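Local coordinates for HIAXHD3 (Humicola insolens, PDB 3ZXK), which probably removes arabinofuranose side chains from arabinoxylan, as a family 43 glycoside hydrolase used as the scaffold for engineering added endo-xylanase activity, at residues A[70-79]-A[363-371]. Sequence-based numbering, arbitrary orientation.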
ATOM      1  N   ASP A  70     -12.599  -8.539  10.141  1.00  5.98           N
ATOM      2  CA  ASP A  70     -13.003  -7.669  11.250  1.00  7.05           C
ATOM      3  C   ASP A  70     -12.207  -7.956  12.534  1.00  7.89           C
ATOM      4  O   ASP A  70     -12.520  -7.373  13.577  1.00  9.21           O
ATOM      5  CB  ASP A  70     -14.511  -7.828  11.527  1.00  8.72           C
ATOM      6  CG  ASP A  70     -15.397  -7.478  10.321  1.00 10.59           C
ATOM      7  OD1 ASP A  70     -14.994  -6.723   9.382  1.00 11.86           O
ATOM      8  OD2 ASP A  70     -16.565  -7.935  10.327  1.00 15.23           O
ATOM      9  N   LEU A  71     -11.178  -8.826  12.453  1.00  6.91           N
ATOM     10  CA  LEU A  71     -10.283  -9.158  13.584  1.00  6.92           C
ATOM     11  C   LEU A  71     -11.115  -9.480  14.841  1.00  7.10           C
ATOM     12  O   LEU A  71     -11.038  -8.784  15.863  1.00  6.82           O
ATOM     13  CB  LEU A  71      -9.259  -8.027  13.823  1.00  6.83           C
ATOM     14  CG  LEU A  71      -8.078  -8.258  14.775  1.00  7.04           C
ATOM     15  CD1 LEU A  71      -7.179  -9.412  14.307  1.00  7.42           C
ATOM     16  CD2 LEU A  71      -7.271  -6.972  14.856  1.00  8.08           C
ATOM     17  N   PRO A  72     -11.937 -10.535  14.755  1.00  6.70           N
ATOM     18  CA  PRO A  72     -12.882 -10.807  15.831  1.00  7.73           C
ATOM     19  C   PRO A  72     -12.265 -11.453  17.077  1.00  8.19           C
ATOM     20  O   PRO A  72     -12.842 -11.354  18.177  1.00 10.30           O
ATOM     21  CB  PRO A  72     -13.869 -11.781  15.185  1.00  8.18           C
ATOM     22  CG  PRO A  72     -13.082 -12.455  14.092  1.00  7.63           C
ATOM     23  CD  PRO A  72     -12.179 -11.388  13.573  1.00  7.37           C
ATOM     24  N   SER A  73     -11.116 -12.100  16.921  1.00  7.74           N
ATOM     25  CA  SER A  73     -10.630 -12.979  17.982  1.00  8.95           C
ATOM     26  C   SER A  73      -9.111 -13.065  18.050  1.00  8.83           C
ATOM     27  O   SER A  73      -8.557 -14.095  18.423  1.00 10.37           O
ATOM     28  CB  SER A  73     -11.250 -14.370  17.864  1.00 10.18           C
ATOM     29  OG  SER A  73     -10.846 -15.017  16.658  1.00 11.20           O
ATOM     30  N   GLY A  74      -8.442 -11.974  17.706  1.00  7.97           N
ATOM     31  CA  GLY A  74      -7.003 -11.933  17.823  1.00  8.29           C
ATOM     32  C   GLY A  74      -6.303 -12.640  16.683  1.00  7.43           C
ATOM     33  O   GLY A  74      -6.914 -12.982  15.668  1.00  7.99           O
ATOM     34  N   THR A  75      -4.999 -12.846  16.864  1.00  6.91           N
ATOM     35  CA  THR A  75      -4.160 -13.478  15.855  1.00  6.85           C
ATOM     36  C   THR A  75      -4.613 -14.913  15.604  1.00  6.81           C
ATOM     37  O   THR A  75      -5.069 -15.573  16.519  1.00  7.32           O
ATOM     38  CB  THR A  75      -2.676 -13.416  16.248  1.00  6.66           C
ATOM     39  OG1 THR A  75      -2.436 -14.113  17.498  1.00  7.34           O
ATOM     40  CG2 THR A  75      -2.267 -11.957  16.332  1.00  7.44           C
ATOM     41  N   PRO A  76      -4.469 -15.400  14.368  1.00  6.52           N
ATOM     42  CA  PRO A  76      -3.819 -14.752  13.218  1.00  6.76           C
ATOM     43  C   PRO A  76      -4.699 -13.828  12.394  1.00  6.68           C
ATOM     44  O   PRO A  76      -4.244 -13.294  11.373  1.00  6.36           O
ATOM     45  CB  PRO A  76      -3.332 -15.964  12.398  1.00  7.40           C
ATOM     46  CG  PRO A  76      -4.341 -17.006  12.665  1.00  8.24           C
ATOM     47  CD  PRO A  76      -4.761 -16.829  14.103  1.00  7.28           C
ATOM     48  N   GLY A  77      -5.921 -13.580  12.849  1.00  6.54           N
ATOM     49  CA  GLY A  77      -6.847 -12.702  12.130  1.00  6.58           C
ATOM     50  C   GLY A  77      -6.876 -13.023  10.653  1.00  6.58           C
ATOM     51  O   GLY A  77      -7.074 -14.181  10.279  1.00  8.50           O
ATOM     52  N   ALA A  78      -6.665 -11.998   9.825  1.00  5.69           N
ATOM     53  CA  ALA A  78      -6.425 -12.191   8.391  1.00  5.34           C
ATOM     54  C   ALA A  78      -5.080 -11.558   8.014  1.00  4.97           C
ATOM     55  O   ALA A  78      -4.881 -11.116   6.883  1.00  5.32           O
ATOM     56  CB  ALA A  78      -7.563 -11.591   7.553  1.00  5.63           C
ATOM     57  N   TYR A  79      -4.161 -11.499   8.974  1.00  4.30           N
ATOM     58  CA  TYR A  79      -2.822 -10.987   8.703  1.00  4.37           C
ATOM     59  C   TYR A  79      -2.205 -11.631   7.466  1.00  4.27           C
ATOM     60  O   TYR A  79      -2.140 -12.863   7.370  1.00  4.71           O
ATOM     61  CB  TYR A  79      -1.886 -11.158   9.906  1.00  4.57           C
ATOM     62  CG  TYR A  79      -2.111 -10.150  10.986  1.00  4.56           C
ATOM     63  CD1 TYR A  79      -1.683  -8.817  10.825  1.00  4.69           C
ATOM     64  CD2 TYR A  79      -2.735 -10.516  12.172  1.00  4.84           C
ATOM     65  CE1 TYR A  79      -1.873  -7.881  11.848  1.00  4.63           C
ATOM     66  CE2 TYR A  79      -2.965  -9.580  13.191  1.00  4.49           C
ATOM     67  CZ  TYR A  79      -2.515  -8.282  13.038  1.00  4.95           C
ATOM     68  OH  TYR A  79      -2.742  -7.369  14.043  1.00  4.56           O
ATOM     69  N   GLY A 363      -4.330  -8.359  26.003  1.00  7.49           N
ATOM     70  CA  GLY A 363      -2.940  -8.011  26.364  1.00  7.67           C
ATOM     71  C   GLY A 363      -2.050  -7.880  25.136  1.00  7.64           C
ATOM     72  O   GLY A 363      -0.868  -7.539  25.241  1.00  8.35           O
ATOM     73  N   ASP A 364      -2.643  -8.105  23.968  1.00  6.76           N
ATOM     74  CA  ASP A 364      -1.875  -8.318  22.727  1.00  6.82           C
ATOM     75  C   ASP A 364      -2.205  -7.201  21.736  1.00  5.84           C
ATOM     76  O   ASP A 364      -3.287  -7.205  21.161  1.00  5.57           O
ATOM     77  CB  ASP A 364      -2.277  -9.697  22.176  1.00  7.78           C
ATOM     78  CG  ASP A 364      -1.487 -10.124  20.951  1.00  8.73           C
ATOM     79  OD1 ASP A 364      -0.714  -9.317  20.395  1.00  9.72           O
ATOM     80  OD2 ASP A 364      -1.652 -11.309  20.540  1.00  9.89           O
ATOM     81  N   LEU A 365      -1.261  -6.282  21.485  1.00  5.28           N
ATOM     82  CA  LEU A 365      -1.486  -5.229  20.465  1.00  4.77           C
ATOM     83  C   LEU A 365      -1.956  -5.790  19.113  1.00  4.33           C
ATOM     84  O   LEU A 365      -2.772  -5.195  18.438  1.00  4.22           O
ATOM     85  CB  LEU A 365      -0.220  -4.381  20.253  1.00  5.80           C
ATOM     86  CG  LEU A 365      -0.353  -3.213  19.259  1.00  8.30           C
ATOM     87  CD1 LEU A 365      -1.451  -2.192  19.557  1.00  8.88           C
ATOM     88  CD2 LEU A 365       0.987  -2.495  19.156  1.00 12.54           C
ATOM     89  N   PHE A 366      -1.465  -6.969  18.727  1.00  3.95           N
ATOM     90  CA  PHE A 366      -1.865  -7.506  17.407  1.00  4.35           C
ATOM     91  C   PHE A 366      -3.319  -7.976  17.361  1.00  4.70           C
ATOM     92  O   PHE A 366      -3.869  -8.192  16.267  1.00  5.30           O
ATOM     93  CB  PHE A 366      -0.945  -8.653  16.966  1.00  4.94           C
ATOM     94  CG  PHE A 366       0.482  -8.254  16.805  1.00  5.49           C
ATOM     95  CD1 PHE A 366       0.869  -7.400  15.771  1.00  5.92           C
ATOM     96  CD2 PHE A 366       1.445  -8.716  17.704  1.00  6.62           C
ATOM     97  CE1 PHE A 366       2.201  -7.031  15.618  1.00  7.71           C
ATOM     98  CE2 PHE A 366       2.783  -8.356  17.558  1.00  7.78           C
ATOM     99  CZ  PHE A 366       3.151  -7.509  16.522  1.00  7.67           C
ATOM    100  N   ALA A 367      -3.946  -8.146  18.525  1.00  4.77           N
ATOM    101  CA  ALA A 367      -5.350  -8.512  18.560  1.00  4.91           C
ATOM    102  C   ALA A 367      -6.251  -7.292  18.650  1.00  5.20           C
ATOM    103  O   ALA A 367      -7.465  -7.426  18.572  1.00  5.93           O
ATOM    104  CB  ALA A 367      -5.622  -9.451  19.725  1.00  5.87           C
ATOM    105  N   ALA A 368      -5.669  -6.105  18.835  1.00  4.97           N
ATOM    106  CA  ALA A 368      -6.495  -4.895  19.067  1.00  4.79           C
ATOM    107  C   ALA A 368      -7.123  -4.380  17.794  1.00  4.30           C
ATOM    108  O   ALA A 368      -6.402  -4.170  16.821  1.00  3.99           O
ATOM    109  CB  ALA A 368      -5.686  -3.777  19.723  1.00  5.36           C
ATOM    110  N   ARG A 369      -8.420  -4.066  17.836  1.00  4.04           N
ATOM    111  CA  ARG A 369      -9.088  -3.411  16.718  1.00  4.08           C
ATOM    112  C   ARG A 369      -8.769  -1.932  16.798  1.00  3.80           C
ATOM    113  O   ARG A 369      -8.381  -1.410  17.853  1.00  4.13           O
ATOM    114  CB  ARG A 369     -10.600  -3.611  16.798  1.00  5.22           C
ATOM    115  CG  ARG A 369     -11.036  -5.005  16.465  1.00  6.92           C
ATOM    116  CD  ARG A 369     -12.506  -5.196  16.802  1.00  9.05           C
ATOM    117  NE  ARG A 369     -13.052  -6.346  16.113  1.00 11.69           N
ATOM    118  CZ  ARG A 369     -14.334  -6.707  16.132  1.00 13.31           C
ATOM    119  NH1 ARG A 369     -15.224  -6.012  16.833  1.00 15.01           N
ATOM    120  NH2 ARG A 369     -14.722  -7.766  15.434  1.00 13.83           N
ATOM    121  N   ASN A 370      -8.910  -1.285  15.644  1.00  3.81           N
ATOM    122  CA  ASN A 370      -8.821   0.174  15.532  1.00  3.83           C
ATOM    123  C   ASN A 370      -7.433   0.741  15.777  1.00  3.84           C
ATOM    124  O   ASN A 370      -7.278   1.804  16.327  1.00  5.01           O
ATOM    125  CB  ASN A 370      -9.899   0.892  16.403  1.00  4.20           C
ATOM    126  CG  ASN A 370     -11.311   0.681  15.863  1.00  4.86           C
ATOM    127  OD1 ASN A 370     -11.547  -0.202  15.025  1.00  4.99           O
ATOM    128  ND2 ASN A 370     -12.252   1.491  16.323  1.00  4.78           N
ATOM    129  N   THR A 371      -6.411   0.036  15.306  1.00  3.44           N
ATOM    130  CA  THR A 371      -5.090   0.628  15.126  1.00  3.24           C
ATOM    131  C   THR A 371      -5.036   1.307  13.742  1.00  3.48           C
ATOM    132  O   THR A 371      -5.256   0.662  12.733  1.00  3.41           O
ATOM    133  CB  THR A 371      -3.998  -0.440  15.323  1.00  3.77           C
ATOM    134  OG1 THR A 371      -4.079  -0.952  16.647  1.00  4.09           O
ATOM    135  CG2 THR A 371      -2.592   0.142  15.102  1.00  4.04           C
TER
HETATM  136  O   HOH W   1      -9.399  -9.186  18.026  1.00  8.63           O
HETATM  137  O   HOH W   2      -3.829 -12.640  19.564  1.00 14.73           O
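Arg369 and Tyr79 both start with CG beside their backbone N: chi1 -73° and an extended chain from CG to NE carry the arginine's guanidinium to the carbonyls of Asp70 and Leu71, while chi1 -77° turns the tyrosine hydroxyl to Phe366 O. The contact joins two loops across the interface between the five-bladed beta-propeller typical of family 43 and the concanavalin-like beta-sandwich. At one end, Asp70 O lies near the guanidinium plane, at its edge, 2.8 Å from Arg369 NE and also close to NH2, but both bonds are bent (N-H...O 127° for NE) and weak. Arg369 NE also bonds Leu71 O at 3.2 Å, coming from above that carbonyl's plane, with the oxygen tilted out of the guanidinium plane. The Asp70 carboxylate instead takes a hydrogen bond from Asn338. In the middle, Leu71 CD2 lies against Ala368 O at 3.5 Å, and Ala367 CB presses on Gly74 CA at 3.4 Å, tighter than usual carbon contact. A water ties Leu71 O, Gly74 N and Ala367 O together. Another accepts from Thr75 N and donates to Asp364 OD2, which also hydrogen-bonds Thr436 OG1; Asp364 OD1 closes an Asx turn onto Phe366 N, at the start of the 3-10 turn 365-367. Thr75 CG2 meets Phe366 CB at 3.6 Å. The 3-10 turn presents Phe366 O at the edge of the Tyr79 ring. Asn336 also hydrogen-bonds to Tyr79 OH, which donates to a lone pair of Phe366 O, in the carbonyl plane, at 2.6 Å.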